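Local coordinates for vacuolar protein sorting-associated protein 29 (Entamoeba histolytica, PDB 5XCJ), which binds zinc within a metallophosphatase fold and probably acts as a retromer subunit in intracellular protein transport, at residues P19-D24 and Y165-G170; T33-G38 and E55-K60; G78-G83 and V108-T113; T161-T166 and C174-F179. The protein carries 1 engineered substitution. All coordinates share one frame; numbering follows the deposited sequence.

Contact 1: P19-D24 and Y165-G170; sequences PQVFLD and YTLVDG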
# COMPACT_ATOMS: atom_id res chain seq x y z
N PRO A 19 -1.13 -2.71 -14.56
CA PRO A 19 -2.13 -2.58 -15.62
C PRO A 19 -2.18 -1.14 -16.12
O PRO A 19 -2.07 -0.20 -15.34
CB PRO A 19 -3.44 -2.95 -14.92
CG PRO A 19 -3.02 -3.86 -13.82
CD PRO A 19 -1.70 -3.33 -13.35
N GLN A 20 -2.34 -0.97 -17.42
CA GLN A 20 -2.34 0.35 -18.02
C GLN A 20 -3.47 1.22 -17.47
O GLN A 20 -3.29 2.41 -17.28
CB GLN A 20 -2.40 0.30 -19.55
CG GLN A 20 -2.07 1.62 -20.21
CD GLN A 20 -0.74 2.19 -19.76
OE1 GLN A 20 0.27 1.49 -19.73
NE2 GLN A 20 -0.73 3.47 -19.42
N VAL A 21 -4.61 0.60 -17.18
CA VAL A 21 -5.75 1.33 -16.66
C VAL A 21 -5.41 2.01 -15.35
O VAL A 21 -5.78 3.15 -15.13
CB VAL A 21 -7.01 0.44 -16.51
CG1 VAL A 21 -7.66 0.21 -17.86
CG2 VAL A 21 -6.68 -0.87 -15.83
N PHE A 22 -4.68 1.30 -14.49
CA PHE A 22 -4.28 1.87 -13.21
C PHE A 22 -3.37 3.07 -13.44
O PHE A 22 -3.51 4.10 -12.79
CB PHE A 22 -3.50 0.83 -12.40
CG PHE A 22 -4.36 -0.18 -11.70
CD1 PHE A 22 -5.73 -0.19 -11.90
CD2 PHE A 22 -3.80 -1.11 -10.83
CE1 PHE A 22 -6.52 -1.11 -11.25
CE2 PHE A 22 -4.60 -2.03 -10.18
CZ PHE A 22 -5.96 -2.03 -10.40
N LEU A 23 -2.44 2.92 -14.37
CA LEU A 23 -1.50 3.98 -14.71
C LEU A 23 -2.21 5.21 -15.27
O LEU A 23 -1.91 6.33 -14.90
CB LEU A 23 -0.45 3.48 -15.69
CG LEU A 23 0.55 2.50 -15.07
CD1 LEU A 23 1.51 1.96 -16.11
CD2 LEU A 23 1.31 3.17 -13.93
N ASP A 24 -3.17 4.99 -16.15
CA ASP A 24 -3.91 6.12 -16.73
C ASP A 24 -4.67 6.88 -15.64
O ASP A 24 -4.71 8.10 -15.64
CB ASP A 24 -4.89 5.64 -17.80
CG ASP A 24 -4.20 5.09 -19.02
OD1 ASP A 24 -2.98 5.26 -19.13
OD2 ASP A 24 -4.88 4.48 -19.86
N TYR A 165 -9.26 -0.09 -5.13
CA TYR A 165 -9.29 -0.41 -6.55
C TYR A 165 -8.69 -1.78 -6.83
O TYR A 165 -7.60 -2.09 -6.37
CB TYR A 165 -8.53 0.64 -7.38
CG TYR A 165 -9.22 1.98 -7.45
CD1 TYR A 165 -10.16 2.26 -8.43
CD2 TYR A 165 -8.94 2.98 -6.53
CE1 TYR A 165 -10.80 3.48 -8.49
CE2 TYR A 165 -9.57 4.20 -6.58
CZ TYR A 165 -10.50 4.44 -7.56
OH TYR A 165 -11.12 5.66 -7.62
N THR A 166 -9.43 -2.60 -7.57
CA THR A 166 -8.98 -3.93 -7.95
C THR A 166 -9.30 -4.21 -9.42
O THR A 166 -10.25 -3.68 -9.96
CB THR A 166 -9.61 -5.03 -7.08
OG1 THR A 166 -11.03 -5.00 -7.20
CG2 THR A 166 -9.21 -4.85 -5.63
N LEU A 167 -8.49 -5.04 -10.05
CA LEU A 167 -8.73 -5.41 -11.44
C LEU A 167 -9.16 -6.87 -11.43
O LEU A 167 -8.34 -7.76 -11.21
CB LEU A 167 -7.46 -5.24 -12.26
CG LEU A 167 -7.46 -5.63 -13.74
CD1 LEU A 167 -8.45 -4.79 -14.53
CD2 LEU A 167 -6.07 -5.55 -14.33
N VAL A 168 -10.45 -7.11 -11.63
CA VAL A 168 -10.97 -8.46 -11.63
C VAL A 168 -11.63 -8.83 -12.95
O VAL A 168 -12.49 -8.12 -13.44
CB VAL A 168 -12.00 -8.67 -10.51
CG1 VAL A 168 -12.49 -10.10 -10.51
CG2 VAL A 168 -11.41 -8.28 -9.17
N ASP A 169 -11.17 -9.94 -13.52
CA ASP A 169 -11.69 -10.47 -14.77
C ASP A 169 -11.64 -9.47 -15.91
O ASP A 169 -12.52 -9.44 -16.75
CB ASP A 169 -13.13 -10.97 -14.57
CG ASP A 169 -13.22 -12.08 -13.54
OD1 ASP A 169 -12.18 -12.71 -13.27
OD2 ASP A 169 -14.32 -12.31 -13.00
N GLY A 170 -10.60 -8.65 -15.93
CA GLY A 170 -10.42 -7.67 -16.99
C GLY A 170 -11.24 -6.42 -16.84
O GLY A 170 -11.23 -5.55 -17.71
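L167 lays its CD2 methyl against the ring of P19, with CD2 3.5 Å from CG of P19, and the two side chains run alongside but point opposite ways. The reach follows from the torsions: CG of L167 lies anti to its backbone N (chi1 177°), and with CD1 at chi2 63°, CD2 extends away from CA and reaches the proline. The other methyl is barely engaged, since L167 CD1 comes only to 4.5 Å from CG2 of exposed V21. F22 takes the deeper position. Its ring points its tip at the strand, CZ lying 3.9 Å from the backbone N of L167 and 4.0 Å from its CB. L167 N and the carbonyl carbon of T166 sit at the ring edge, near its plane, so the backbone meets the rim of the ring. One face of the ring is covered by P19 CG, 4.1 Å above the plane and displaced toward the rim. F150 of strand 149-156 meets F22 edge-to-face, and P148 touches P19, F22 and L167. P19 occupies the N-cap position, so the meeting place is the first turn of helix 20-28, facing the end of strand 159-168; the axes of 20-24 and 165-168 approach to 10.2 Å. The cross-contact pairs are van der Waals touches without a polar bond, consistent with a small, apolar contact in which burial of F22 and the fit of L167 against P19 probably matter most.

Contact 2: T33-G38 and E55-K60; sequences TVLCTG and EVHVVK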
# COMPACT_ATOMS: atom_id res chain seq x y z
N THR A 33 0.47 12.65 -1.88
CA THR A 33 1.45 11.75 -1.30
C THR A 33 1.30 10.30 -1.77
O THR A 33 0.19 9.84 -2.06
CB THR A 33 1.35 11.81 0.25
OG1 THR A 33 1.30 13.17 0.67
CG2 THR A 33 2.52 11.14 0.95
N VAL A 34 2.43 9.60 -1.85
CA VAL A 34 2.46 8.21 -2.23
C VAL A 34 3.10 7.40 -1.11
O VAL A 34 4.20 7.72 -0.66
CB VAL A 34 3.27 7.99 -3.52
CG1 VAL A 34 3.67 6.53 -3.66
CG2 VAL A 34 2.50 8.45 -4.75
N LEU A 35 2.40 6.39 -0.62
CA LEU A 35 2.93 5.51 0.42
C LEU A 35 3.09 4.15 -0.24
O LEU A 35 2.12 3.48 -0.55
CB LEU A 35 1.99 5.45 1.62
CG LEU A 35 1.69 6.82 2.24
CD1 LEU A 35 0.93 6.68 3.55
CD2 LEU A 35 2.96 7.64 2.42
N CYS A 36 4.34 3.74 -0.42
CA CYS A 36 4.63 2.48 -1.07
C CYS A 36 5.19 1.46 -0.10
O CYS A 36 6.16 1.72 0.61
CB CYS A 36 5.61 2.71 -2.22
SG CYS A 36 6.02 1.22 -3.16
N THR A 37 4.61 0.27 -0.12
CA THR A 37 5.01 -0.83 0.76
C THR A 37 6.34 -1.51 0.41
O THR A 37 6.84 -2.31 1.19
CB THR A 37 3.91 -1.88 0.93
OG1 THR A 37 3.51 -2.37 -0.35
CG2 THR A 37 2.72 -1.29 1.66
N GLY A 38 6.91 -1.20 -0.74
CA GLY A 38 8.16 -1.84 -1.14
C GLY A 38 8.01 -2.86 -2.26
O GLY A 38 6.99 -2.89 -2.92
N GLU A 55 5.41 13.95 -3.23
CA GLU A 55 6.03 13.26 -2.11
C GLU A 55 5.84 11.75 -2.20
O GLU A 55 4.71 11.26 -2.18
CB GLU A 55 5.43 13.77 -0.80
CG GLU A 55 6.32 13.64 0.43
CD GLU A 55 5.77 14.39 1.63
OE1 GLU A 55 5.12 15.43 1.43
OE2 GLU A 55 5.97 13.93 2.77
N VAL A 56 6.95 11.03 -2.32
CA VAL A 56 6.92 9.58 -2.42
C VAL A 56 7.67 8.93 -1.27
O VAL A 56 8.78 9.33 -0.94
CB VAL A 56 7.53 9.11 -3.74
CG1 VAL A 56 7.52 7.60 -3.83
CG2 VAL A 56 6.77 9.73 -4.91
N HIS A 57 7.04 7.94 -0.64
CA HIS A 57 7.66 7.19 0.45
C HIS A 57 7.69 5.71 0.14
O HIS A 57 6.68 5.12 -0.22
CB HIS A 57 6.91 7.43 1.75
CG HIS A 57 6.69 8.88 2.05
ND1 HIS A 57 7.47 9.58 2.94
CD2 HIS A 57 5.78 9.76 1.58
CE1 HIS A 57 7.05 10.82 3.01
NE2 HIS A 57 6.02 10.96 2.19
N VAL A 58 8.88 5.12 0.24
CA VAL A 58 9.05 3.70 -0.01
C VAL A 58 9.83 3.00 1.11
O VAL A 58 10.91 3.43 1.48
CB VAL A 58 9.77 3.46 -1.34
CG1 VAL A 58 9.92 1.97 -1.61
CG2 VAL A 58 9.03 4.15 -2.47
N VAL A 59 9.26 1.94 1.65
CA VAL A 59 9.92 1.16 2.69
C VAL A 59 10.61 -0.06 2.06
O VAL A 59 10.29 -0.44 0.94
CB VAL A 59 8.96 0.71 3.80
CG1 VAL A 59 8.55 1.90 4.65
CG2 VAL A 59 7.75 0.01 3.21
N LYS A 60 11.53 -0.67 2.80
CA LYS A 60 12.24 -1.83 2.28
C LYS A 60 11.42 -3.10 2.30
O LYS A 60 10.90 -3.52 3.33
CB LYS A 60 13.55 -2.05 3.04
CG LYS A 60 14.30 -3.28 2.58
CD LYS A 60 15.63 -3.44 3.29
CE LYS A 60 16.32 -4.73 2.88
NZ LYS A 60 15.39 -5.88 2.86
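H57 carries the largest share of one face: its CD2 lies 3.6 Å from CG2 of T33, which crosses it obliquely, and 3.6 Å from CD2 of L35, which runs alongside. CG of H57 is anti to its carbonyl carbon (chi1 -51°), which sets the ring edge on V34 O, in the ring plane. This is the tight part, and the backbone beneath is a regular parallel ladder: V34 N donates to E55 O, H57 N to V34 O, and C36 N to H57 O, at 2.7 to 2.8 Å. The last rung is slacker, V59 N to C36 O at 3.3 Å. Beyond it 33-36 runs into T37 and G38, beside the zinc ligands D8 and N39. The solvent side is looser: exposed E55 offers OE2 to H57 NE2 in a weak bond, bent to 129° at the hydrogen. On the opposite face V34 and V56 stand side by side, and CB of C36 touches CG2 of V58. Those residues look onto helix 43-52, where L49 touches V34, C36 and V56, completing a beta-alpha-beta crossover. Strand 55-58 borders the six-stranded sheet, strand 2-6 flanks 33-36 on its other side, and I75 of strand 72-77 packs over L35 and H57.

Contact 3: G78-G83 and V108-T113; sequences GNFKIG and VDILIT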
# COMPACT_ATOMS: atom_id res chain seq x y z
N GLY A 78 -3.20 15.01 7.91
CA GLY A 78 -4.43 15.42 8.56
C GLY A 78 -4.27 15.19 10.05
O GLY A 78 -3.31 15.64 10.64
N ASN A 79 -5.21 14.46 10.64
CA ASN A 79 -5.17 14.13 12.06
C ASN A 79 -4.65 12.71 12.30
O ASN A 79 -4.75 12.20 13.41
CB ASN A 79 -6.55 14.29 12.70
CG ASN A 79 -6.89 15.73 13.02
OD1 ASN A 79 -6.01 16.58 13.10
ND2 ASN A 79 -8.17 16.01 13.19
N PHE A 80 -4.11 12.09 11.26
CA PHE A 80 -3.65 10.72 11.36
C PHE A 80 -2.14 10.52 11.27
O PHE A 80 -1.50 11.02 10.36
CB PHE A 80 -4.29 9.89 10.24
CG PHE A 80 -5.78 9.76 10.34
CD1 PHE A 80 -6.35 8.76 11.08
CD2 PHE A 80 -6.61 10.63 9.65
CE1 PHE A 80 -7.72 8.63 11.16
CE2 PHE A 80 -7.98 10.51 9.73
CZ PHE A 80 -8.54 9.51 10.48
N LYS A 81 -1.59 9.75 12.20
CA LYS A 81 -0.18 9.41 12.17
C LYS A 81 -0.19 8.08 11.41
O LYS A 81 -0.89 7.16 11.81
CB LYS A 81 0.39 9.22 13.57
CG LYS A 81 0.91 10.49 14.22
CD LYS A 81 1.45 10.22 15.61
CE LYS A 81 2.67 9.32 15.57
NZ LYS A 81 3.41 9.34 16.85
N ILE A 82 0.56 8.01 10.32
CA ILE A 82 0.57 6.81 9.49
C ILE A 82 1.87 6.03 9.59
O ILE A 82 2.95 6.57 9.43
CB ILE A 82 0.29 7.17 8.02
CG1 ILE A 82 -1.09 7.82 7.87
CG2 ILE A 82 0.40 5.94 7.13
CD1 ILE A 82 -1.38 8.34 6.48
N GLY A 83 1.73 4.73 9.81
CA GLY A 83 2.86 3.83 9.92
C GLY A 83 2.93 2.99 8.66
O GLY A 83 1.93 2.47 8.19
N VAL A 108 0.98 4.84 15.92
CA VAL A 108 0.29 5.50 14.82
C VAL A 108 -1.17 5.10 14.74
O VAL A 108 -1.56 4.04 15.19
CB VAL A 108 0.94 5.13 13.48
CG1 VAL A 108 2.37 5.63 13.42
CG2 VAL A 108 0.90 3.63 13.27
N ASP A 109 -1.98 6.03 14.26
CA ASP A 109 -3.40 5.81 14.04
C ASP A 109 -3.69 4.82 12.90
O ASP A 109 -4.64 4.06 12.95
CB ASP A 109 -4.13 7.13 13.80
CG ASP A 109 -3.74 8.18 14.81
OD1 ASP A 109 -3.54 7.83 15.98
OD2 ASP A 109 -3.63 9.35 14.42
N ILE A 110 -2.86 4.88 11.87
CA ILE A 110 -3.00 4.03 10.71
C ILE A 110 -1.73 3.22 10.42
O ILE A 110 -0.63 3.76 10.42
CB ILE A 110 -3.32 4.86 9.45
CG1 ILE A 110 -4.60 5.67 9.64
CG2 ILE A 110 -3.43 3.97 8.22
CD1 ILE A 110 -4.97 6.52 8.44
N LEU A 111 -1.89 1.92 10.21
CA LEU A 111 -0.75 1.08 9.88
C LEU A 111 -0.94 0.48 8.49
O LEU A 111 -1.90 -0.24 8.23
CB LEU A 111 -0.56 -0.04 10.91
CG LEU A 111 0.64 -0.94 10.66
CD1 LEU A 111 1.94 -0.17 10.84
CD2 LEU A 111 0.61 -2.16 11.56
N ILE A 112 0.00 0.77 7.60
CA ILE A 112 -0.04 0.27 6.24
C ILE A 112 1.04 -0.78 6.05
O ILE A 112 2.20 -0.55 6.35
CB ILE A 112 0.16 1.40 5.22
CG1 ILE A 112 -0.89 2.50 5.41
CG2 ILE A 112 0.13 0.85 3.81
CD1 ILE A 112 -0.79 3.63 4.42
N THR A 113 0.62 -1.95 5.58
CA THR A 113 1.50 -3.08 5.32
C THR A 113 1.09 -3.82 4.04
O THR A 113 -0.04 -3.70 3.59
CB THR A 113 1.50 -4.08 6.49
OG1 THR A 113 0.17 -4.54 6.75
CG2 THR A 113 2.07 -3.45 7.74
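The F80 ring meets CB of D109 at its edge, near the ring plane, while the CD1 methyl of I110 approaches obliquely, 3.7 Å from F80 CD1. The second flat group is the D109 carboxylate, whose OD2 accepts K81 N at 3.0 Å from above the carboxylate plane, 51° out of it. The bond itself is fairly straight, at 159° about the hydrogen. CG of D109 is anti to its carbonyl carbon, which carries the carboxylate across to the start of the neighbouring strand. OD2 also comes 3.2 Å from N79 O; both are acceptors, so this is mere proximity and, if anything, mildly unfavourable.

Beyond this side-chain to backbone bond the backbones pair in parallel. I110 N donates to K81 O, and then two short bonds follow, G83 N to I110 O and I112 N to G83 O, each 2.6 Å and nearly along the C=O axis. G83 has no side chain, and V108 uses that face: its CG2 methyl, flanked by both its own backbone N and carbonyl carbon, lies 3.7 Å from G83 N. On the other face I82 and I110 stand side by side, and I82 CG2 crosses to I112 CD1 at 3.8 Å. The apolar row F80, I110, I82 and I112 is therefore continuous.

The segments belong to the beta-alpha-beta unit of strand 80-85, helix 96-106 and strand 110-112. L111 packs on L99, Q103 and L106 of that helix, strand 72-77 flanks 80-85, and strand 127-131 flanks 110-112.

Contact 4: T161-T166 and C174-F179; sequences TIYEYT and CERVDF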
# COMPACT_ATOMS: atom_id res chain seq x y z
N THR A 161 -11.35 8.34 4.13
CA THR A 161 -12.09 7.61 3.11
C THR A 161 -11.13 6.74 2.30
O THR A 161 -10.10 7.21 1.85
CB THR A 161 -12.86 8.55 2.16
OG1 THR A 161 -13.77 9.36 2.92
CG2 THR A 161 -13.64 7.74 1.15
N ILE A 162 -11.50 5.48 2.11
CA ILE A 162 -10.67 4.55 1.38
C ILE A 162 -11.33 4.09 0.09
O ILE A 162 -12.44 3.59 0.10
CB ILE A 162 -10.38 3.29 2.22
CG1 ILE A 162 -9.44 3.61 3.38
CG2 ILE A 162 -9.81 2.18 1.35
CD1 ILE A 162 -9.91 3.08 4.71
N TYR A 163 -10.62 4.27 -1.02
CA TYR A 163 -11.11 3.83 -2.31
C TYR A 163 -10.30 2.60 -2.70
O TYR A 163 -9.14 2.72 -3.08
CB TYR A 163 -10.90 4.91 -3.38
CG TYR A 163 -11.70 6.17 -3.17
CD1 TYR A 163 -12.97 6.30 -3.70
CD2 TYR A 163 -11.18 7.25 -2.48
CE1 TYR A 163 -13.71 7.45 -3.53
CE2 TYR A 163 -11.91 8.41 -2.30
CZ TYR A 163 -13.17 8.50 -2.83
OH TYR A 163 -13.91 9.64 -2.66
N GLU A 164 -10.90 1.43 -2.58
CA GLU A 164 -10.23 0.18 -2.91
C GLU A 164 -10.36 -0.17 -4.39
O GLU A 164 -11.44 -0.53 -4.85
CB GLU A 164 -10.81 -0.97 -2.09
CG GLU A 164 -10.97 -0.71 -0.60
CD GLU A 164 -11.59 -1.91 0.11
OE1 GLU A 164 -12.09 -2.81 -0.58
OE2 GLU A 164 -11.57 -1.94 1.35
N TYR A 165 -9.26 -0.09 -5.13
CA TYR A 165 -9.29 -0.41 -6.55
C TYR A 165 -8.69 -1.78 -6.83
O TYR A 165 -7.60 -2.09 -6.37
CB TYR A 165 -8.53 0.64 -7.38
CG TYR A 165 -9.22 1.98 -7.45
CD1 TYR A 165 -10.16 2.26 -8.43
CD2 TYR A 165 -8.94 2.98 -6.53
CE1 TYR A 165 -10.80 3.48 -8.49
CE2 TYR A 165 -9.57 4.20 -6.58
CZ TYR A 165 -10.50 4.44 -7.56
OH TYR A 165 -11.12 5.66 -7.62
N THR A 166 -9.43 -2.60 -7.57
CA THR A 166 -8.98 -3.93 -7.95
C THR A 166 -9.30 -4.21 -9.42
O THR A 166 -10.25 -3.68 -9.96
CB THR A 166 -9.61 -5.03 -7.08
OG1 THR A 166 -11.03 -5.00 -7.20
CG2 THR A 166 -9.21 -4.85 -5.63
N CYS A 174 -14.26 -0.76 -7.93
CA CYS A 174 -13.89 0.13 -6.85
C CYS A 174 -14.92 0.14 -5.72
O CYS A 174 -16.12 0.17 -5.98
CB CYS A 174 -13.67 1.55 -7.37
SG CYS A 174 -13.20 2.75 -6.11
N GLU A 175 -14.44 0.11 -4.49
CA GLU A 175 -15.30 0.14 -3.30
C GLU A 175 -14.87 1.28 -2.39
O GLU A 175 -13.69 1.53 -2.21
CB GLU A 175 -15.25 -1.19 -2.55
CG GLU A 175 -16.14 -1.22 -1.32
CD GLU A 175 -16.46 -2.60 -0.84
OE1 GLU A 175 -15.85 -3.57 -1.31
OE2 GLU A 175 -17.34 -2.72 0.04
N ARG A 176 -15.85 1.96 -1.80
CA ARG A 176 -15.60 3.08 -0.92
C ARG A 176 -15.88 2.72 0.52
O ARG A 176 -16.95 2.20 0.84
CB ARG A 176 -16.47 4.28 -1.32
CG ARG A 176 -16.06 5.61 -0.71
CD ARG A 176 -17.04 6.71 -1.07
NE ARG A 176 -16.64 8.02 -0.58
CZ ARG A 176 -17.36 8.75 0.27
NH1 ARG A 176 -18.49 8.27 0.75
NH2 ARG A 176 -16.92 9.92 0.68
N VAL A 177 -14.92 2.99 1.39
CA VAL A 177 -15.05 2.73 2.81
C VAL A 177 -14.91 4.05 3.54
O VAL A 177 -13.95 4.78 3.34
CB VAL A 177 -13.98 1.74 3.31
CG1 VAL A 177 -14.20 1.41 4.77
CG2 VAL A 177 -13.99 0.48 2.46
N ASP A 178 -15.89 4.36 4.38
CA ASP A 178 -15.90 5.61 5.12
C ASP A 178 -15.65 5.45 6.62
O ASP A 178 -16.26 4.61 7.26
CB ASP A 178 -17.22 6.34 4.91
CG ASP A 178 -17.52 6.60 3.45
OD1 ASP A 178 -16.64 7.11 2.74
OD2 ASP A 178 -18.64 6.27 3.01
N PHE A 179 -14.75 6.27 7.15
CA PHE A 179 -14.41 6.25 8.57
C PHE A 179 -14.35 7.66 9.13
O PHE A 179 -13.91 8.58 8.45
CB PHE A 179 -13.07 5.56 8.80
CG PHE A 179 -13.11 4.07 8.62
CD1 PHE A 179 -13.92 3.30 9.42
CD2 PHE A 179 -12.32 3.45 7.68
CE1 PHE A 179 -13.96 1.93 9.26
CE2 PHE A 179 -12.35 2.09 7.51
CZ PHE A 179 -13.17 1.32 8.31
O HOH W 1 -13.61 -4.21 0.75
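C174 places its sulfur over one face of the Y165 ring, SG lying 3.6 Å from the ring centroid and 21° off the normal. This sulfur-aromatic contact depends on SG being anti to the backbone N of C174, which swings it across the strand, displaced toward the CE1 and CZ rim. On the same face of the sheet, within 174-179, D178 OD1 sits over the centre of the R176 guanidinium, 3.0 Å from NH1. No N-H points at it, so the salt bridge is electrostatic. The extended arginine also lies beside Y163 and crosses T161, whose CG2 is 3.5 Å from R176 NE. The tyrosine hydroxyl is bound to E154.

The face bearing I162, E164, E175 and V177 has a different chemistry. E164 and E175 run side by side with OE1 of each 3.9 Å apart, a like-charge approach probably eased by one water that donates to E164 OE1 at 2.5 Å and to E175 OE1 at 3.1 Å. Such proximity probably raises the proton affinity of one of the acids. E164 OE2 is satisfied by T121 and also borders a methyl of V177. I162, with an unusual chi2 of 131°, brings CD1 to the edge of the F179 ring, 3.8 Å from CD2.

Beneath run paired antiparallel bonds, I162 with V177 and E164 with E175. Strand 171-179 of the hairpin is outermost at one border of the six-stranded sheet, 149-156 flanks 159-168 on its inner side, and T121 of strand 120-124 touches I162, V177 and F179.

How the contacts relate
Contacts 1, 2 and 4 reach the six-stranded sheet at different places: contact 2 lies at one border and contact 4 at the other, their centres 19 Å apart. Contact 1 continues along the strand of contact 4, sharing Y165 and T166. Contact 3 belongs to the second, five-stranded sheet, which packs against the first here, L35 CD1 of contact 2 meeting I112 CD1 at 3.6 Å. The zinc site, empty in this model, adjoins contact 2: the T37 side chain is about 4 Å from that of D8, and N39 follows G38. A62, an engineered residue at a metal-ligand position, comes just after 55-60. From contact 1, F22 stays about 11 Å from D8, side chain to side chain.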